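Probable glutathione reductase (Sinorhizobium meliloti, PDB 4DNA) probably reduces glutathione disulfide to glutathione with NADPH, working as a homodimer that carries one FAD per subunit and a redox-active disulfide. Local coordinates at residues I110-T122 with N269-R281. Residues are numbered along the deposited sequence; the frame is centred on the assembly and turned at random.
With FAD (flavin-adenine dinucleotide), chain C.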
loop_
_atom_site.group_PDB
_atom_site.type_symbol
_atom_site.label_atom_id
_atom_site.label_comp_id
_atom_site.label_asym_id
_atom_site.label_seq_id
_atom_site.Cartn_x
_atom_site.Cartn_y
_atom_site.Cartn_z
ATOM N N ILE A 110 -8.384 13.153 35.581
ATOM C CA ILE A 110 -7.588 11.931 35.480
ATOM C C ILE A 110 -7.160 11.471 36.870
ATOM O O ILE A 110 -6.639 12.265 37.661
ATOM C CB ILE A 110 -6.327 12.143 34.610
ATOM C CG1 ILE A 110 -6.701 12.710 33.239
ATOM C CG2 ILE A 110 -5.563 10.838 34.443
ATOM C CD1 ILE A 110 -5.563 13.395 32.508
ATOM N N LEU A 111 -7.387 10.193 37.162
ATOM C CA LEU A 111 -6.903 9.580 38.395
ATOM C C LEU A 111 -6.349 8.206 38.092
ATOM O O LEU A 111 -6.878 7.496 37.236
ATOM C CB LEU A 111 -8.008 9.482 39.447
ATOM C CG LEU A 111 -9.433 9.549 38.918
ATOM C CD1 LEU A 111 -10.296 8.453 39.503
ATOM C CD2 LEU A 111 -10.013 10.917 39.216
ATOM N N ASP A 112 -5.277 7.844 38.792
ATOM C CA ASP A 112 -4.593 6.570 38.572
ATOM C C ASP A 112 -4.931 5.618 39.716
ATOM O O ASP A 112 -4.369 5.690 40.814
ATOM C CB ASP A 112 -3.080 6.768 38.432
ATOM C CG ASP A 112 -2.723 7.964 37.559
ATOM O OD1 ASP A 112 -2.377 7.756 36.385
ATOM O OD2 ASP A 112 -2.793 9.112 38.046
ATOM N N THR A 113 -5.876 4.734 39.433
ATOM C CA THR A 113 -6.466 3.847 40.416
ATOM C C THR A 113 -7.297 2.828 39.655
ATOM O O THR A 113 -7.771 3.108 38.557
ATOM C CB THR A 113 -7.368 4.620 41.419
ATOM O OG1 THR A 113 -8.125 3.702 42.214
ATOM C CG2 THR A 113 -8.334 5.544 40.709
ATOM N N ARG A 114 -7.448 1.640 40.223
ATOM C CA ARG A 114 -8.477 0.718 39.771
ATOM C C ARG A 114 -9.815 1.245 40.318
ATOM O O ARG A 114 -9.858 1.824 41.416
ATOM C CB ARG A 114 -8.171 -0.701 40.269
ATOM C CG ARG A 114 -9.216 -1.745 39.923
ATOM C CD ARG A 114 -8.940 -3.066 40.617
ATOM N NE ARG A 114 -10.084 -3.970 40.501
ATOM C CZ ARG A 114 -10.350 -4.720 39.433
ATOM N NH1 ARG A 114 -9.559 -4.683 38.365
ATOM N NH2 ARG A 114 -11.414 -5.504 39.424
ATOM N N ALA A 115 -10.888 1.079 39.544
ATOM C CA ALA A 115 -12.233 1.462 39.981
ATOM C C ALA A 115 -13.188 0.262 39.974
ATOM O O ALA A 115 -13.167 -0.562 39.048
ATOM C CB ALA A 115 -12.778 2.587 39.118
ATOM N N GLU A 116 -14.006 0.158 41.022
ATOM C CA GLU A 116 -15.043 -0.866 41.092
ATOM C C GLU A 116 -16.404 -0.242 41.310
ATOM O O GLU A 116 -16.524 0.962 41.568
ATOM C CB GLU A 116 -14.747 -1.877 42.191
ATOM C CG GLU A 116 -14.020 -3.117 41.708
ATOM C CD GLU A 116 -13.469 -3.954 42.851
ATOM O OE1 GLU A 116 -14.228 -4.252 43.810
ATOM O OE2 GLU A 116 -12.269 -4.314 42.785
ATOM N N LEU A 117 -17.430 -1.075 41.211
ATOM C CA LEU A 117 -18.795 -0.605 41.295
ATOM C C LEU A 117 -19.441 -0.897 42.628
ATOM O O LEU A 117 -19.506 -2.055 43.057
ATOM C CB LEU A 117 -19.624 -1.210 40.171
ATOM C CG LEU A 117 -19.449 -0.503 38.833
ATOM C CD1 LEU A 117 -19.855 -1.408 37.686
ATOM C CD2 LEU A 117 -20.271 0.776 38.821
ATOM N N ALA A 118 -19.894 0.176 43.273
ATOM C CA ALA A 118 -20.765 0.119 44.448
ATOM C C ALA A 118 -22.223 -0.125 44.017
ATOM O O ALA A 118 -22.573 -1.244 43.603
ATOM C CB ALA A 118 -20.644 1.404 45.254
ATOM N N GLY A 119 -23.058 0.918 44.106
ATOM C CA GLY A 119 -24.440 0.888 43.606
ATOM C C GLY A 119 -24.533 0.823 42.079
ATOM O O GLY A 119 -23.667 0.236 41.415
ATOM N N PRO A 120 -25.609 1.392 41.502
ATOM C CA PRO A 120 -25.671 1.471 40.041
ATOM C C PRO A 120 -25.369 2.882 39.500
ATOM O O PRO A 120 -25.405 3.093 38.285
ATOM C CB PRO A 120 -27.119 1.050 39.730
ATOM C CG PRO A 120 -27.835 0.971 41.060
ATOM C CD PRO A 120 -26.939 1.591 42.099
ATOM N N ASN A 121 -25.094 3.829 40.402
ATOM C CA ASN A 121 -24.647 5.177 40.035
ATOM C C ASN A 121 -23.447 5.586 40.876
ATOM O O ASN A 121 -23.061 6.749 40.880
ATOM C CB ASN A 121 -25.751 6.215 40.232
ATOM C CG ASN A 121 -27.139 5.615 40.203
ATOM O OD1 ASN A 121 -27.511 4.828 41.079
ATOM N ND2 ASN A 121 -27.925 5.998 39.206
ATOM N N THR A 122 -22.865 4.615 41.579
ATOM C CA THR A 122 -21.784 4.855 42.536
ATOM C C THR A 122 -20.547 4.005 42.233
ATOM O O THR A 122 -20.636 2.786 42.077
ATOM C CB THR A 122 -22.247 4.543 43.973
ATOM O OG1 THR A 122 -23.594 4.992 44.158
ATOM C CG2 THR A 122 -21.348 5.224 44.982
ATOM N N ASN A 269 -11.974 -8.496 31.595
ATOM C CA ASN A 269 -11.692 -8.138 32.985
ATOM C C ASN A 269 -12.946 -7.872 33.775
ATOM O O ASN A 269 -13.194 -6.735 34.176
ATOM C CB ASN A 269 -10.854 -6.867 33.059
ATOM C CG ASN A 269 -9.491 -7.022 32.439
ATOM O OD1 ASN A 269 -8.803 -8.019 32.676
ATOM N ND2 ASN A 269 -9.080 -6.023 31.642
ATOM N N THR A 270 -13.733 -8.909 34.023
ATOM C CA THR A 270 -15.023 -8.700 34.669
ATOM C C THR A 270 -15.141 -9.279 36.086
ATOM O O THR A 270 -16.076 -8.961 36.825
ATOM C CB THR A 270 -16.190 -9.137 33.756
ATOM O OG1 THR A 270 -16.033 -10.506 33.363
ATOM C CG2 THR A 270 -16.219 -8.279 32.510
ATOM N N ASN A 271 -14.161 -10.091 36.470
ATOM C CA ASN A 271 -14.081 -10.638 37.821
ATOM C C ASN A 271 -13.816 -9.589 38.886
ATOM O O ASN A 271 -12.921 -8.751 38.740
ATOM C CB ASN A 271 -13.026 -11.746 37.889
ATOM C CG ASN A 271 -13.542 -13.061 37.345
ATOM O OD1 ASN A 271 -14.591 -13.558 37.776
ATOM N ND2 ASN A 271 -12.821 -13.628 36.388
ATOM N N GLY A 272 -14.609 -9.644 39.953
ATOM C CA GLY A 272 -14.496 -8.700 41.060
ATOM C C GLY A 272 -14.415 -7.265 40.579
ATOM O O GLY A 272 -13.566 -6.500 41.035
ATOM N N LEU A 273 -15.287 -6.920 39.630
ATOM C CA LEU A 273 -15.436 -5.550 39.147
ATOM C C LEU A 273 -16.677 -4.916 39.769
ATOM O O LEU A 273 -16.951 -3.733 39.563
ATOM C CB LEU A 273 -15.515 -5.529 37.617
ATOM C CG LEU A 273 -15.708 -4.192 36.880
ATOM C CD1 LEU A 273 -14.664 -3.158 37.264
ATOM C CD2 LEU A 273 -15.704 -4.400 35.377
ATOM N N GLY A 274 -17.415 -5.710 40.545
ATOM C CA GLY A 274 -18.597 -5.232 41.243
ATOM C C GLY A 274 -19.836 -5.229 40.365
ATOM O O GLY A 274 -20.837 -4.587 40.700
ATOM N N LEU A 275 -19.776 -5.957 39.250
ATOM C CA LEU A 275 -20.886 -6.039 38.290
ATOM C C LEU A 275 -22.144 -6.619 38.908
ATOM O O LEU A 275 -23.232 -6.083 38.733
ATOM C CB LEU A 275 -20.500 -6.880 37.068
ATOM C CG LEU A 275 -19.301 -6.462 36.223
ATOM C CD1 LEU A 275 -19.264 -7.320 34.971
ATOM C CD2 LEU A 275 -19.367 -4.986 35.865
ATOM N N GLU A 276 -21.965 -7.726 39.618
ATOM C CA GLU A 276 -23.037 -8.475 40.272
ATOM C C GLU A 276 -23.836 -7.590 41.229
ATOM O O GLU A 276 -25.057 -7.570 41.181
ATOM C CB GLU A 276 -22.447 -9.699 40.985
ATOM C CG GLU A 276 -21.027 -9.492 41.552
ATOM C CD GLU A 276 -19.890 -9.583 40.515
ATOM O OE1 GLU A 276 -20.079 -10.191 39.437
ATOM O OE2 GLU A 276 -18.784 -9.049 40.785
ATOM N N ALA A 277 -23.128 -6.832 42.062
ATOM C CA ALA A 277 -23.742 -5.830 42.935
ATOM C C ALA A 277 -24.557 -4.812 42.141
ATOM O O ALA A 277 -25.538 -4.289 42.641
ATOM C CB ALA A 277 -22.675 -5.120 43.756
ATOM N N ALA A 278 -24.149 -4.539 40.904
ATOM C CA ALA A 278 -24.834 -3.561 40.049
ATOM C C ALA A 278 -25.831 -4.181 39.048
ATOM O O ALA A 278 -26.334 -3.488 38.157
ATOM C CB ALA A 278 -23.809 -2.697 39.322
ATOM N N GLY A 279 -26.115 -5.475 39.195
ATOM C CA GLY A 279 -27.063 -6.173 38.322
ATOM C C GLY A 279 -26.693 -6.279 36.845
ATOM O O GLY A 279 -27.541 -6.659 36.030
ATOM N N VAL A 280 -25.439 -5.961 36.504
ATOM C CA VAL A 280 -24.947 -5.981 35.120
ATOM C C VAL A 280 -24.744 -7.414 34.614
ATOM O O VAL A 280 -23.737 -8.060 34.909
ATOM C CB VAL A 280 -23.628 -5.169 34.931
ATOM C CG1 VAL A 280 -23.060 -5.376 33.535
ATOM C CG2 VAL A 280 -23.831 -3.679 35.187
ATOM N N ARG A 281 -25.721 -7.887 33.842
ATOM C CA ARG A 281 -25.726 -9.220 33.232
ATOM C C ARG A 281 -24.448 -9.528 32.448
ATOM O O ARG A 281 -23.899 -8.659 31.750
ATOM C CB ARG A 281 -26.928 -9.356 32.299
ATOM C CG ARG A 281 -28.052 -10.258 32.770
ATOM C CD ARG A 281 -28.705 -10.848 31.532
ATOM N NE ARG A 281 -30.090 -11.257 31.745
ATOM C CZ ARG A 281 -30.907 -11.669 30.775
ATOM N NH1 ARG A 281 -30.474 -11.720 29.515
ATOM N NH2 ARG A 281 -32.158 -12.029 31.060
HETATM P PA FAD C . -8.200 -1.625 26.397
HETATM O O1A FAD C . -8.043 -3.123 26.593
HETATM O O2A FAD C . -7.449 -0.864 25.327
HETATM O O5B FAD C . -7.889 -0.886 27.788
HETATM C C5B FAD C . -8.848 -0.783 28.849
HETATM C C4B FAD C . -8.071 -0.296 30.061
HETATM O O4B FAD C . -8.805 -0.422 31.277
HETATM C C3B FAD C . -6.804 -1.114 30.222
HETATM O O3B FAD C . -5.680 -0.224 30.166
HETATM C C2B FAD C . -6.964 -1.806 31.562
HETATM O O2B FAD C . -5.713 -1.930 32.240
HETATM C C1B FAD C . -7.935 -0.901 32.305
HETATM N N9A FAD C . -8.760 -1.594 33.323
HETATM C C8A FAD C . -9.166 -2.875 33.243
HETATM N N7A FAD C . -9.934 -3.235 34.299
HETATM C C5A FAD C . -10.032 -2.150 35.076
HETATM C C6A FAD C . -10.714 -1.866 36.349
HETATM N N6A FAD C . -11.408 -2.871 36.937
HETATM N N1A FAD C . -10.598 -0.613 36.864
HETATM C C2A FAD C . -9.878 0.346 36.232
HETATM N N3A FAD C . -9.229 0.147 35.061
HETATM C C4A FAD C . -9.266 -1.064 34.441
HETATM N N1 FAD C . -6.421 -4.095 17.237
HETATM C C2 FAD C . -6.341 -3.551 16.002
HETATM O O2 FAD C . -7.311 -2.897 15.559
HETATM N N3 FAD C . -5.245 -3.698 15.235
HETATM C C4 FAD C . -4.158 -4.389 15.631
HETATM O O4 FAD C . -3.153 -4.490 14.885
HETATM C C4X FAD C . -4.178 -5.021 16.974
HETATM N N5 FAD C . -3.128 -5.727 17.450
HETATM C C5X FAD C . -3.187 -6.282 18.690
HETATM C C6 FAD C . -2.103 -7.012 19.180
HETATM C C7 FAD C . -2.156 -7.596 20.451
HETATM C C7M FAD C . -0.958 -8.372 20.936
HETATM C C8 FAD C . -3.375 -7.425 21.304
HETATM C C8M FAD C . -3.485 -8.015 22.684
HETATM C C9 FAD C . -4.455 -6.701 20.817
HETATM C C9A FAD C . -4.408 -6.128 19.548
HETATM N N10 FAD C . -5.511 -5.393 19.067
HETATM C C10 FAD C . -5.416 -4.825 17.774
HETATM C "C1'" FAD C . -6.714 -5.247 19.907
HETATM C "C2'" FAD C . -6.815 -3.892 20.593
HETATM O "O2'" FAD C . -5.627 -3.650 21.353
HETATM C "C3'" FAD C . -8.064 -3.829 21.474
HETATM O "O3'" FAD C . -9.180 -4.277 20.696
HETATM C "C4'" FAD C . -8.357 -2.425 22.005
HETATM O "O4'" FAD C . -7.320 -2.032 22.913
HETATM C "C5'" FAD C . -9.695 -2.377 22.721
HETATM O "O5'" FAD C . -9.618 -1.412 23.768
HETATM P P FAD C . -10.682 -1.312 24.981
HETATM O O1P FAD C . -11.383 0.032 24.919
HETATM O O2P FAD C . -11.492 -2.584 25.060
HETATM O O3P FAD C . -9.764 -1.253 26.298
#
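Leu-117 enters the close-packed part of the contact: with CG beside its own backbone N (chi1 -80°), its CD1 reaches to 4.0 Å from CD2 of Leu-275 where the two side chains cross, and Ala-278 CB is more distant, off to another side of CD1. Leu-117 CB rests 3.6 Å from Gly-274 O. The same residue's N donates to Leu-273 O at 3.2 Å, a bent bond that ties edge strand 115-117 of the three-stranded antiparallel sheet to the loop after strand 266-268. Together the segments line part of the adenine site of FAD, which lies along the Rossmann-type nucleotide-binding fold characteristic of this reductase family: Ala-115 N donates nearly straight to N1A (3.2 Å), and Leu-273 CD1 touches both N6A (3.3 Å) and Ala-115 O (3.5 Å). Arg-114 runs extended to NE, then chi4 of 81° turns the guanidinium so that one face lies over N6A. In the plane of that group, NH2 bonds Gly-272 O (2.9 Å), although from above the carbonyl plane, and NE meets the anti lone pair of Glu-116 OE2 at 172°; NH1 pairs with Glu-36, so carboxylates probably balance its charge. The solvent side is looser: exposed Ala-277 CB merely approaches Ala-118 O at 3.9 Å.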